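Long-range contacts in ColD (Escherichia coli, PDB 3GR9), which removes, in its native form, the C3'-hydroxyl group of GDP-4-keto-6-deoxy-D-mannose for L-colitose biosynthesis and, in this variant, is engineered towards aminotransferase activity: residues T60-M65 against M181-S186; I132-L137 against L158-C163; C213-G218 against Y249-L254. The protein carries 2 engineered substitutions. All coordinates share one frame; numbering follows the deposited sequence.

Interaction 1: residues T60-M65 against M181-S186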
ATOM      1  N   THR B  60       2.943   4.855  -2.520  1.00 14.50           N
ATOM      2  CA  THR B  60       1.718   5.071  -1.774  1.00 61.42           C
ATOM      3  C   THR B  60       1.555   6.519  -1.354  1.00 30.31           C
ATOM      4  O   THR B  60       0.435   7.032  -1.237  1.00 15.64           O
ATOM      5  CB  THR B  60       1.506   4.040  -0.675  1.00 20.46           C
ATOM      6  OG1 THR B  60       2.669   3.977   0.162  1.00 34.58           O
ATOM      7  CG2 THR B  60       1.334   2.708  -1.347  1.00 24.35           C
ATOM      8  N   ALA B  61       2.681   7.196  -1.232  1.00 42.90           N
ATOM      9  CA  ALA B  61       2.640   8.591  -0.881  1.00 20.11           C
ATOM     10  C   ALA B  61       1.979   9.367  -2.014  1.00 26.26           C
ATOM     11  O   ALA B  61       1.352  10.397  -1.772  1.00 22.74           O
ATOM     12  CB  ALA B  61       4.032   9.104  -0.639  1.00 32.67           C
ATOM     13  N   ASN B  62       2.163   8.899  -3.241  1.00 14.39           N
ATOM     14  CA  ASN B  62       1.567   9.536  -4.429  1.00 27.36           C
ATOM     15  C   ASN B  62       0.084   9.206  -4.440  1.00 43.05           C
ATOM     16  O   ASN B  62      -0.737  10.066  -4.731  1.00 16.65           O
ATOM     17  CB  ASN B  62       2.218   9.101  -5.767  1.00 34.56           C
ATOM     18  CG  ASN B  62       3.548   9.783  -6.030  1.00 35.50           C
ATOM     19  OD1 ASN B  62       4.018  10.589  -5.238  1.00 34.37           O
ATOM     20  ND2 ASN B  62       4.172   9.435  -7.139  1.00 11.70           N
ATOM     21  N   LEU B  63      -0.252   7.965  -4.098  1.00 26.96           N
ATOM     22  CA  LEU B  63      -1.650   7.517  -4.009  1.00 22.77           C
ATOM     23  C   LEU B  63      -2.417   8.426  -3.066  1.00 29.92           C
ATOM     24  O   LEU B  63      -3.473   8.956  -3.379  1.00  9.99           O
ATOM     25  CB  LEU B  63      -1.678   6.104  -3.427  1.00 58.01           C
ATOM     26  CG  LEU B  63      -3.034   5.451  -3.196  1.00 18.08           C
ATOM     27  CD1 LEU B  63      -3.937   5.687  -4.377  1.00 36.84           C
ATOM     28  CD2 LEU B  63      -2.833   3.956  -2.993  1.00 17.04           C
ATOM     29  N   LEU B  64      -1.860   8.569  -1.876  1.00  5.80           N
ATOM     30  CA  LEU B  64      -2.399   9.407  -0.841  1.00 20.73           C
ATOM     31  C   LEU B  64      -2.398  10.871  -1.233  1.00 17.38           C
ATOM     32  O   LEU B  64      -3.425  11.560  -1.102  1.00 55.57           O
ATOM     33  CB  LEU B  64      -1.644   9.154   0.455  1.00 33.71           C
ATOM     34  CG  LEU B  64      -2.515   8.216   1.325  1.00 40.69           C
ATOM     35  CD1 LEU B  64      -2.919   6.860   0.673  1.00 21.42           C
ATOM     36  CD2 LEU B  64      -1.884   7.965   2.668  1.00 57.33           C
ATOM     37  N   MET B  65      -1.322  11.346  -1.838  1.00 16.60           N
ATOM     38  CA  MET B  65      -1.344  12.735  -2.263  1.00 30.78           C
ATOM     39  C   MET B  65      -2.581  13.017  -3.099  1.00  6.41           C
ATOM     40  O   MET B  65      -3.171  14.088  -3.080  1.00 13.10           O
ATOM     41  CB  MET B  65      -0.186  13.016  -3.196  1.00 11.34           C
ATOM     42  CG  MET B  65      -0.071  14.524  -3.261  1.00 23.20           C
ATOM     43  SD  MET B  65       1.282  14.907  -4.298  1.00 17.87           S
ATOM     44  CE  MET B  65       1.219  13.285  -5.202  1.00 12.85           C
ATOM     45  N   MET B 181       1.480  19.832  -1.801  1.00 27.01           N
ATOM     46  CA  MET B 181       1.940  18.585  -1.214  1.00 23.78           C
ATOM     47  C   MET B 181       3.123  18.196  -2.079  1.00  5.61           C
ATOM     48  O   MET B 181       3.128  18.456  -3.288  1.00 38.81           O
ATOM     49  CB  MET B 181       0.883  17.483  -1.391  1.00 19.68           C
ATOM     50  CG  MET B 181       0.470  16.727  -0.150  1.00 31.04           C
ATOM     51  SD  MET B 181      -1.281  16.171  -0.173  1.00 17.16           S
ATOM     52  CE  MET B 181      -1.942  17.096  -1.413  1.00 14.59           C
ATOM     53  N   GLY B 182       4.104  17.554  -1.432  1.00 16.47           N
ATOM     54  CA  GLY B 182       5.301  17.044  -2.084  1.00 24.35           C
ATOM     55  C   GLY B 182       5.508  15.623  -1.560  1.00 66.45           C
ATOM     56  O   GLY B 182       5.237  15.387  -0.384  1.00 15.19           O
ATOM     57  N   THR B 183       5.954  14.697  -2.421  1.00 18.90           N
ATOM     58  CA  THR B 183       6.205  13.287  -2.051  1.00  5.60           C
ATOM     59  C   THR B 183       7.723  12.939  -2.116  1.00 18.86           C
ATOM     60  O   THR B 183       8.490  13.508  -2.911  1.00 20.16           O
ATOM     61  CB  THR B 183       5.513  12.303  -3.032  1.00  7.72           C
ATOM     62  OG1 THR B 183       5.864  12.600  -4.403  1.00 24.26           O
ATOM     63  CG2 THR B 183       3.989  12.273  -2.844  1.00 11.73           C
ATOM     64  N   PHE B 184       8.157  11.991  -1.298  1.00 24.17           N
ATOM     65  CA  PHE B 184       9.550  11.563  -1.310  1.00 10.77           C
ATOM     66  C   PHE B 184       9.483  10.045  -1.263  1.00 28.98           C
ATOM     67  O   PHE B 184       8.454   9.509  -0.914  1.00 13.33           O
ATOM     68  CB  PHE B 184      10.366  12.115  -0.138  1.00 18.14           C
ATOM     69  CG  PHE B 184      10.385  13.624  -0.054  1.00 15.85           C
ATOM     70  CD1 PHE B 184       9.265  14.322   0.435  1.00 46.05           C
ATOM     71  CD2 PHE B 184      11.538  14.352  -0.419  1.00 41.48           C
ATOM     72  CE1 PHE B 184       9.269  15.733   0.522  1.00 11.51           C
ATOM     73  CE2 PHE B 184      11.563  15.759  -0.341  1.00 31.86           C
ATOM     74  CZ  PHE B 184      10.429  16.443   0.129  1.00 99.71           C
ATOM     75  N   SER B 185      10.536   9.358  -1.698  1.00 22.68           N
ATOM     76  CA  SER B 185      10.584   7.895  -1.688  1.00 10.39           C
ATOM     77  C   SER B 185      11.856   7.475  -0.939  1.00 99.71           C
ATOM     78  O   SER B 185      12.917   8.049  -1.209  1.00 43.35           O
ATOM     79  CB  SER B 185      10.618   7.349  -3.124  1.00 11.26           C
ATOM     80  OG  SER B 185      11.284   6.097  -3.137  1.00 26.70           O
ATOM     81  N   SER B 186      11.750   6.535   0.017  1.00 24.51           N
ATOM     82  CA  SER B 186      12.930   6.028   0.798  1.00 73.31           C
ATOM     83  C   SER B 186      13.336   4.596   0.403  1.00 15.56           C
ATOM     84  O   SER B 186      13.801   3.779   1.219  1.00 34.82           O
ATOM     85  CB  SER B 186      12.843   6.165   2.355  1.00  4.00           C
ATOM     86  OG  SER B 186      11.634   6.739   2.857  1.00 61.59           O
TER
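A61 begins the contact by facing T183: its CB lies 3.9 Å from T183 CG2, and that CG2 also lies against the helix backbone, 3.4 Å from A61 O. The next residue adds the polar link. T183 OG1 donates to N62 OD1 over 2.9 Å, lying in the carbonyl plane with a C=O...donor angle of 154°, so the bond is well directed although the two side chains cross at about a right angle. The amide is held at its other end as well, since N62 ND2 binds D161 OD2; the two bonds together fix which way the amide is flipped. One helical turn beyond A61, M65 swings its CG opposite the backbone N (chi1 -164°), which carries the chain down onto the strand. M65 CG sits 3.6 Å from M181 CB and 3.7 Å from M181 SD as the two thioether chains slide past each other in opposite directions, and M65 CE extends the apolar contact to T183 CG2, 3.8 Å away. This is helix-on-sheet packing in the alpha/beta core of a fold-type I aminotransferase: the helix and strand axes run nearly antiparallel (165°), 8.1 Å apart. Helix 58-71 also rests A61 and L64 on I200 of strand 198-202, which neighbours strand 181-185, while L64 reaches I214 of helix 205-215 and L63 packs on Y249 of the second subunit.

Interaction 2: residues I132-L137 against L158-C163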
ATOM      1  N   ILE B 132      -1.569  20.935 -11.565  1.00 15.94           N
ATOM      2  CA  ILE B 132      -0.303  20.638 -12.249  1.00  5.79           C
ATOM      3  C   ILE B 132       0.537  19.733 -11.364  1.00 43.31           C
ATOM      4  O   ILE B 132       0.999  20.164 -10.317  1.00 18.77           O
ATOM      5  CB  ILE B 132       0.550  21.862 -12.494  1.00 39.57           C
ATOM      6  CG1 ILE B 132      -0.280  22.935 -13.189  1.00 28.46           C
ATOM      7  CG2 ILE B 132       1.773  21.463 -13.327  1.00 13.71           C
ATOM      8  CD1 ILE B 132       0.476  23.684 -14.254  1.00 50.85           C
ATOM      9  N   LEU B 133       0.790  18.512 -11.824  1.00 23.44           N
ATOM     10  CA  LEU B 133       1.608  17.555 -11.081  1.00  3.88           C
ATOM     11  C   LEU B 133       3.021  17.573 -11.619  1.00  7.44           C
ATOM     12  O   LEU B 133       3.361  16.873 -12.562  1.00 35.95           O
ATOM     13  CB  LEU B 133       1.046  16.131 -11.238  1.00  1.96           C
ATOM     14  CG  LEU B 133       1.889  15.078 -10.528  1.00 19.70           C
ATOM     15  CD1 LEU B 133       2.554  15.748  -9.335  1.00 21.95           C
ATOM     16  CD2 LEU B 133       1.090  13.859 -10.104  1.00  8.19           C
ATOM     17  N   THR B 134       3.861  18.389 -11.020  1.00 30.67           N
ATOM     18  CA  THR B 134       5.230  18.466 -11.478  1.00 14.96           C
ATOM     19  C   THR B 134       6.091  17.340 -10.935  1.00 31.12           C
ATOM     20  O   THR B 134       5.787  16.712  -9.931  1.00 23.80           O
ATOM     21  CB  THR B 134       5.830  19.763 -11.020  1.00 59.98           C
ATOM     22  OG1 THR B 134       5.957  19.733  -9.598  1.00 32.85           O
ATOM     23  CG2 THR B 134       4.893  20.880 -11.383  1.00 41.48           C
ATOM     24  N   VAL B 135       7.176  17.068 -11.625  1.00 15.14           N
ATOM     25  CA  VAL B 135       8.088  16.041 -11.177  1.00 22.70           C
ATOM     26  C   VAL B 135       9.547  16.552 -11.255  1.00 99.71           C
ATOM     27  O   VAL B 135       9.968  17.034 -12.293  1.00 18.29           O
ATOM     28  CB  VAL B 135       7.863  14.745 -11.969  1.00 28.49           C
ATOM     29  CG1 VAL B 135       9.014  13.714 -11.737  1.00 21.09           C
ATOM     30  CG2 VAL B 135       6.497  14.135 -11.566  1.00 12.56           C
ATOM     31  N   ASN B 136      10.308  16.503 -10.161  1.00 13.30           N
ATOM     32  CA  ASN B 136      11.716  16.978 -10.175  1.00  7.28           C
ATOM     33  C   ASN B 136      12.520  15.790 -10.631  1.00 35.12           C
ATOM     34  O   ASN B 136      12.626  14.782  -9.924  1.00  8.55           O
ATOM     35  CB  ASN B 136      12.123  17.437  -8.788  1.00 13.46           C
ATOM     36  CG  ASN B 136      11.245  18.567  -8.309  1.00 99.71           C
ATOM     37  OD1 ASN B 136      10.942  19.467  -9.092  1.00 12.35           O
ATOM     38  ND2 ASN B 136      10.726  18.468  -7.079  1.00 17.90           N
ATOM     39  N   LEU B 137      12.940  15.855 -11.886  1.00 18.63           N
ATOM     40  CA  LEU B 137      13.614  14.733 -12.504  1.00 58.91           C
ATOM     41  C   LEU B 137      15.101  14.649 -12.205  1.00 45.76           C
ATOM     42  O   LEU B 137      15.849  15.606 -12.454  1.00 25.09           O
ATOM     43  CB  LEU B 137      13.324  14.685 -14.016  1.00 13.15           C
ATOM     44  CG  LEU B 137      13.175  13.260 -14.512  1.00  4.85           C
ATOM     45  CD1 LEU B 137      11.791  12.729 -14.349  1.00  1.00           C
ATOM     46  CD2 LEU B 137      13.769  12.934 -15.901  1.00 13.33           C
ATOM     47  N   LEU B 158      -0.894  22.964  -7.248  1.00 41.32           N
ATOM     48  CA  LEU B 158       0.497  22.607  -7.528  1.00 80.27           C
ATOM     49  C   LEU B 158       0.990  21.459  -6.654  1.00 66.24           C
ATOM     50  O   LEU B 158       0.951  21.501  -5.430  1.00 14.57           O
ATOM     51  CB  LEU B 158       1.481  23.793  -7.463  1.00 23.61           C
ATOM     52  CG  LEU B 158       2.910  23.354  -7.814  1.00 62.36           C
ATOM     53  CD1 LEU B 158       2.924  22.540  -9.137  1.00 18.16           C
ATOM     54  CD2 LEU B 158       3.869  24.543  -7.869  1.00 26.18           C
ATOM     55  N   LEU B 159       1.480  20.424  -7.301  1.00  8.16           N
ATOM     56  CA  LEU B 159       2.005  19.289  -6.567  1.00  9.82           C
ATOM     57  C   LEU B 159       3.317  18.824  -7.211  1.00 22.19           C
ATOM     58  O   LEU B 159       3.552  19.033  -8.399  1.00 21.65           O
ATOM     59  CB  LEU B 159       1.018  18.148  -6.636  1.00 19.12           C
ATOM     60  CG  LEU B 159      -0.466  18.387  -6.373  1.00 30.97           C
ATOM     61  CD1 LEU B 159      -1.074  17.082  -6.873  1.00 30.41           C
ATOM     62  CD2 LEU B 159      -0.736  18.527  -4.851  1.00 22.48           C
ATOM     63  N   GLU B 160       4.148  18.164  -6.432  1.00  9.36           N
ATOM     64  CA  GLU B 160       5.386  17.673  -6.980  1.00 48.17           C
ATOM     65  C   GLU B 160       5.749  16.271  -6.537  1.00 16.64           C
ATOM     66  O   GLU B 160       5.855  15.986  -5.356  1.00 41.76           O
ATOM     67  CB  GLU B 160       6.556  18.609  -6.657  1.00 14.51           C
ATOM     68  CG  GLU B 160       6.207  19.924  -6.026  1.00 26.02           C
ATOM     69  CD  GLU B 160       7.425  20.583  -5.402  1.00 60.63           C
ATOM     70  OE1 GLU B 160       8.552  20.228  -5.798  1.00 36.97           O
ATOM     71  OE2 GLU B 160       7.262  21.439  -4.519  1.00 17.05           O
ATOM     72  N   ASP B 161       5.955  15.401  -7.508  1.00 32.57           N
ATOM     73  CA  ASP B 161       6.450  14.082  -7.210  1.00 29.10           C
ATOM     74  C   ASP B 161       7.935  14.400  -7.079  1.00 99.71           C
ATOM     75  O   ASP B 161       8.629  14.594  -8.073  1.00 21.64           O
ATOM     76  CB  ASP B 161       6.185  13.119  -8.358  1.00  9.80           C
ATOM     77  CG  ASP B 161       6.738  11.733  -8.103  1.00 12.60           C
ATOM     78  OD1 ASP B 161       7.762  11.601  -7.420  1.00 15.96           O
ATOM     79  OD2 ASP B 161       6.149  10.765  -8.607  1.00 38.83           O
ATOM     80  N   ASN B 162       8.398  14.502  -5.843  1.00 17.09           N
ATOM     81  CA  ASN B 162       9.784  14.830  -5.568  1.00 24.72           C
ATOM     82  C   ASN B 162      10.551  13.594  -5.145  1.00 15.47           C
ATOM     83  O   ASN B 162      11.541  13.672  -4.427  1.00 21.07           O
ATOM     84  CB  ASN B 162       9.863  15.912  -4.497  1.00 27.53           C
ATOM     85  CG  ASN B 162      11.245  16.503  -4.368  1.00 27.88           C
ATOM     86  OD1 ASN B 162      11.970  16.625  -5.348  1.00 29.15           O
ATOM     87  ND2 ASN B 162      11.618  16.871  -3.154  1.00 13.58           N
ATOM     88  N   CYS B 163      10.069  12.448  -5.600  1.00 10.82           N
ATOM     89  CA  CYS B 163      10.697  11.167  -5.294  1.00 20.46           C
ATOM     90  C   CYS B 163      12.121  10.924  -5.689  1.00 37.79           C
ATOM     91  O   CYS B 163      12.813  10.193  -4.976  1.00 18.56           O
ATOM     92  CB  CYS B 163       9.803   9.964  -5.614  1.00 22.76           C
ATOM     93  SG  CYS B 163       8.414   9.759  -4.447  1.00 21.31           S
TER
HETATM   94  O   HOH W   1      11.140  13.315  -8.241  1.00 33.13           O
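T134 grips a single carbonyl twice: its backbone N (2.7 Å) and its OG1 (2.8 Å) both donate to L159 O, arriving from opposite faces of the carbonyl plane. With chi1 at 68°, the hydroxyl stands between the backbone N and the carbonyl carbon and is turned across to the neighbouring strand, while T134 CG2 is pressed tightly against L158 CD1, at 3.4 Å. Around this point the strands pair in parallel, with T134 O receiving D161 N at 2.8 Å, as the two strands of a beta-alpha-beta unit linked through helix 144-151. On the face of L133 and V135, V135 CG2 lies alongside D161 CB. Past the strand ends, N136 ND2 donates twice. It meets E160 OE1 at 3.1 Å, only 7° out of the N136 amide plane, and N162 OD1 at 2.8 Å, this time from above the acceptor's carbonyl plane, 60° out of it. N136 OD1 accepts from N142 ND2, which sets the amide's flip. G176 N also donates to E160 OE1, and G179 N to OE2. A buried carboxylate surrounded in this way would probably be stabilised as the anion by these N-H donors.

Interaction 3: residues C213-G218 against Y249-L254. With AKG (2-oxoglutaric acid), chain I.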
ATOM      1  N   CYS B 213      -5.661  10.231   8.608  1.00 21.68           N
ATOM      2  CA  CYS B 213      -6.813   9.366   8.588  1.00 17.83           C
ATOM      3  C   CYS B 213      -6.719   8.331   7.517  1.00 36.52           C
ATOM      4  O   CYS B 213      -6.989   7.153   7.746  1.00 25.84           O
ATOM      5  CB  CYS B 213      -8.076  10.193   8.365  1.00  2.33           C
ATOM      6  SG  CYS B 213      -9.637   9.263   8.070  1.00 25.32           S
ATOM      7  N   ILE B 214      -6.425   8.790   6.313  1.00 29.22           N
ATOM      8  CA  ILE B 214      -6.422   7.837   5.222  1.00 13.68           C
ATOM      9  C   ILE B 214      -5.254   6.875   5.104  1.00 62.03           C
ATOM     10  O   ILE B 214      -5.363   5.869   4.411  1.00 27.03           O
ATOM     11  CB  ILE B 214      -6.911   8.389   3.874  1.00 34.32           C
ATOM     12  CG1 ILE B 214      -5.878   9.306   3.213  1.00  7.87           C
ATOM     13  CG2 ILE B 214      -8.316   8.987   3.936  1.00 23.76           C
ATOM     14  CD1 ILE B 214      -6.340   9.683   1.828  1.00 18.85           C
ATOM     15  N   ARG B 215      -4.158   7.170   5.791  1.00 19.01           N
ATOM     16  CA  ARG B 215      -2.997   6.272   5.760  1.00 36.18           C
ATOM     17  C   ARG B 215      -3.314   4.985   6.518  1.00  6.76           C
ATOM     18  O   ARG B 215      -2.746   3.912   6.172  1.00 26.28           O
ATOM     19  CB  ARG B 215      -1.827   6.909   6.503  1.00 12.24           C
ATOM     20  CG  ARG B 215      -0.724   5.920   6.862  1.00 26.29           C
ATOM     21  CD  ARG B 215       0.533   6.603   7.430  1.00 17.78           C
ATOM     22  NE  ARG B 215       0.327   7.121   8.784  1.00 13.04           N
ATOM     23  CZ  ARG B 215       1.207   7.885   9.428  1.00 20.67           C
ATOM     24  NH1 ARG B 215       2.363   8.242   8.844  1.00 23.63           N
ATOM     25  NH2 ARG B 215       0.916   8.299  10.635  1.00 18.58           N
ATOM     26  N   ALA B 216      -4.218   5.072   7.507  1.00 47.68           N
ATOM     27  CA  ALA B 216      -4.520   3.904   8.304  1.00 48.44           C
ATOM     28  C   ALA B 216      -5.985   3.599   8.522  1.00 51.16           C
ATOM     29  O   ALA B 216      -6.557   4.027   9.540  1.00 17.46           O
ATOM     30  CB  ALA B 216      -3.837   4.046   9.629  1.00 44.25           C
ATOM     31  N   HIS B 217      -6.583   2.841   7.602  1.00 20.66           N
ATOM     32  CA  HIS B 217      -7.960   2.387   7.786  1.00 27.08           C
ATOM     33  C   HIS B 217      -9.118   3.400   7.788  1.00 31.27           C
ATOM     34  O   HIS B 217     -10.272   2.986   7.921  1.00 43.40           O
ATOM     35  CB  HIS B 217      -8.045   1.481   9.067  1.00  9.42           C
ATOM     36  CG  HIS B 217      -7.024   0.376   9.099  1.00 25.26           C
ATOM     37  ND1 HIS B 217      -7.118  -0.739   8.296  1.00 32.89           N
ATOM     38  CD2 HIS B 217      -5.860   0.245   9.787  1.00  6.87           C
ATOM     39  CE1 HIS B 217      -6.066  -1.516   8.491  1.00  7.38           C
ATOM     40  NE2 HIS B 217      -5.285  -0.937   9.394  1.00 20.32           N
ATOM     41  N   GLY B 218      -8.849   4.702   7.680  1.00 45.18           N
ATOM     42  CA  GLY B 218      -9.943   5.696   7.691  1.00 22.12           C
ATOM     43  C   GLY B 218     -10.614   5.777   9.076  1.00 49.24           C
ATOM     44  O   GLY B 218     -11.761   6.196   9.191  1.00 45.93           O
ATOM     45  N   TYR B 249      -6.810   3.380   3.249  1.00 16.96           N
ATOM     46  CA  TYR B 249      -5.996   2.259   2.911  1.00 13.98           C
ATOM     47  C   TYR B 249      -5.245   1.892   4.158  1.00 21.44           C
ATOM     48  O   TYR B 249      -5.279   2.618   5.132  1.00 14.72           O
ATOM     49  CB  TYR B 249      -4.979   2.721   1.873  1.00 14.93           C
ATOM     50  CG  TYR B 249      -5.559   3.209   0.579  1.00 10.94           C
ATOM     51  CD1 TYR B 249      -6.062   2.324  -0.344  1.00 30.39           C
ATOM     52  CD2 TYR B 249      -5.588   4.555   0.271  1.00 24.29           C
ATOM     53  CE1 TYR B 249      -6.580   2.752  -1.531  1.00 41.15           C
ATOM     54  CE2 TYR B 249      -6.109   5.003  -0.911  1.00  9.81           C
ATOM     55  CZ  TYR B 249      -6.598   4.091  -1.816  1.00 33.46           C
ATOM     56  OH  TYR B 249      -7.127   4.501  -2.995  1.00 20.20           O
ATOM     57  N   ASN B 250      -4.530   0.778   4.130  1.00 17.98           N
ATOM     58  CA  ASN B 250      -3.606   0.539   5.212  1.00 23.57           C
ATOM     59  C   ASN B 250      -2.194   0.776   4.706  1.00 40.54           C
ATOM     60  O   ASN B 250      -1.508  -0.177   4.358  1.00 99.71           O
ATOM     61  CB  ASN B 250      -3.710  -0.845   5.838  1.00 19.70           C
ATOM     62  CG  ASN B 250      -2.503  -1.169   6.678  1.00 15.21           C
ATOM     63  OD1 ASN B 250      -1.573  -0.387   6.731  1.00 26.77           O
ATOM     64  ND2 ASN B 250      -2.509  -2.304   7.334  1.00 16.71           N
ATOM     65  N   VAL B 251      -1.771   2.037   4.660  1.00 17.01           N
ATOM     66  CA  VAL B 251      -0.424   2.391   4.175  1.00 16.71           C
ATOM     67  C   VAL B 251       0.681   2.752   5.124  1.00 23.82           C
ATOM     68  O   VAL B 251       1.679   3.380   4.745  1.00 14.11           O
ATOM     69  CB  VAL B 251      -0.299   2.964   2.752  1.00 28.57           C
ATOM     70  CG1 VAL B 251      -1.120   2.133   1.800  1.00  9.39           C
ATOM     71  CG2 VAL B 251      -0.616   4.478   2.660  1.00 20.68           C
ATOM     72  N   ARG B 252       0.466   2.303   6.357  1.00  9.24           N
ATOM     73  CA  ARG B 252       1.377   2.475   7.485  1.00 99.71           C
ATOM     74  C   ARG B 252       2.795   2.011   7.164  1.00 15.68           C
ATOM     75  O   ARG B 252       2.998   0.949   6.571  1.00 59.12           O
ATOM     76  CB  ARG B 252       0.851   1.694   8.711  1.00 28.62           C
ATOM     77  CG  ARG B 252      -0.435   2.281   9.401  1.00  9.26           C
ATOM     78  CD  ARG B 252      -0.642   1.584  10.718  1.00 17.19           C
ATOM     79  NE  ARG B 252      -0.820   0.161  10.489  1.00 35.05           N
ATOM     80  CZ  ARG B 252      -1.864  -0.530  10.929  1.00 21.24           C
ATOM     81  NH1 ARG B 252      -2.780   0.076  11.674  1.00 27.63           N
ATOM     82  NH2 ARG B 252      -1.969  -1.835  10.685  1.00 19.08           N
ATOM     83  N   PRO B 253       3.774   2.806   7.601  1.00 17.65           N
ATOM     84  CA  PRO B 253       5.162   2.460   7.392  1.00 35.73           C
ATOM     85  C   PRO B 253       5.424   1.626   8.625  1.00 42.81           C
ATOM     86  O   PRO B 253       4.570   1.573   9.525  1.00 24.89           O
ATOM     87  CB  PRO B 253       5.887   3.811   7.477  1.00 10.17           C
ATOM     88  CG  PRO B 253       4.852   4.825   7.226  1.00 46.25           C
ATOM     89  CD  PRO B 253       3.611   4.256   7.820  1.00 35.49           C
ATOM     90  N   LEU B 254       6.578   0.967   8.655  1.00 25.02           N
ATOM     91  CA  LEU B 254       6.925   0.122   9.798  1.00 45.44           C
ATOM     92  C   LEU B 254       7.904   0.841  10.725  1.00 29.82           C
ATOM     93  O   LEU B 254       8.858   1.458  10.262  1.00 20.49           O
ATOM     94  CB  LEU B 254       7.608  -1.168   9.317  1.00 25.44           C
ATOM     95  CG  LEU B 254       6.826  -2.321   8.650  1.00 38.91           C
ATOM     96  CD1 LEU B 254       7.791  -3.522   8.521  1.00 46.99           C
ATOM     97  CD2 LEU B 254       5.680  -2.729   9.577  1.00 99.71           C
TER
HETATM   98  C1  AKG I 401      -8.944  -5.455  14.214  1.00 99.71           C
HETATM   99  O1  AKG I 401      -8.661  -4.788  15.241  1.00 58.81           O
HETATM  100  O2  AKG I 401     -10.016  -6.109  14.155  1.00 72.04           O
HETATM  101  C2  AKG I 401      -8.048  -5.414  13.033  1.00 99.71           C
HETATM  102  O5  AKG I 401      -8.442  -5.890  11.991  1.00 66.38           O
HETATM  103  C3  AKG I 401      -6.693  -4.748  13.130  1.00 99.71           C
HETATM  104  C4  AKG I 401      -6.610  -3.524  12.210  1.00 38.56           C
HETATM  105  C5  AKG I 401      -5.188  -3.074  12.115  1.00 99.71           C
HETATM  106  O3  AKG I 401      -4.654  -2.371  13.145  1.00 55.48           O
HETATM  107  O4  AKG I 401      -4.479  -3.383  11.108  1.00 34.01           O
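A216 and N250 form a single beta bridge where the loop after helix 205-215 meets the irregular 249-254 segment, in the subunit-interface region of this PLP-dependent fold-type I enzyme. Three backbone bonds secure it. Y249 N gives its hydrogen to I214 O at 3.1 Å, V251 N to R215 O at 2.6 Å nearly along the C=O axis, and H217 N to Y249 O at 2.8 Å, the last donor standing 39° above the carbonyl plane. R215 O and Y249 O come to 3.0 Å, but both are acceptors, so that pair is no bond; each oxygen is satisfied by its own N-H. Among side chains, A216 CB lies 3.8 Å from R252 CG. R215 NH1 forms a salt bridge with E40 OE2 and a hydrogen bond to M54 O, while Y249 OH pairs with Y100 OH. In the second subunit, Y95 OH and S91 OG hydrogen-bond to H217 O, N250 ND2 donates to the engineered lysine-PLP adduct at position 190 and to E196, and that E196 forms a salt bridge with R252 NE. A chi3 of -60° bends the R252 chain, and its far end meets 2-oxoglutarate: R252 NH2 donates to ligand O4 at 3.0 Å, whereas the bond from R252 NH1 to O3 is weak; R333 NH1 of the second subunit also binds the ligand. Ligand C4 lies over one face of the H217 imidazole, with H217 NE2 3.1 Å from ligand O4. At the edge of that ring, near its plane, sits R252 NH1, 3.5 Å from H217 NE2, the guanidinium turned 63° against the imidazole.

Interactions 1 and 2 share the eight-stranded central sheet, in which strands 129-135, 157-161 and 181-185 lie side by side; their centres are 10 Å apart. T183 N to E160 O (3.2 Å), a probable hydrogen bond between neighbouring strands, joins them directly. Along the chain, both segments of interaction 2 fall between those of interaction 1, and interaction 3 follows. Its centre is about 13 Å from that of interaction 1, which it touches where L64 of helix 58-71 packs on Y249, R215 and V251. Interactions 2 and 3, centres about 22 Å apart, do not meet. Helix 58-71 thus bridges the sheet core to the subunit interface, where interactions 1 and 3 both touch the second subunit.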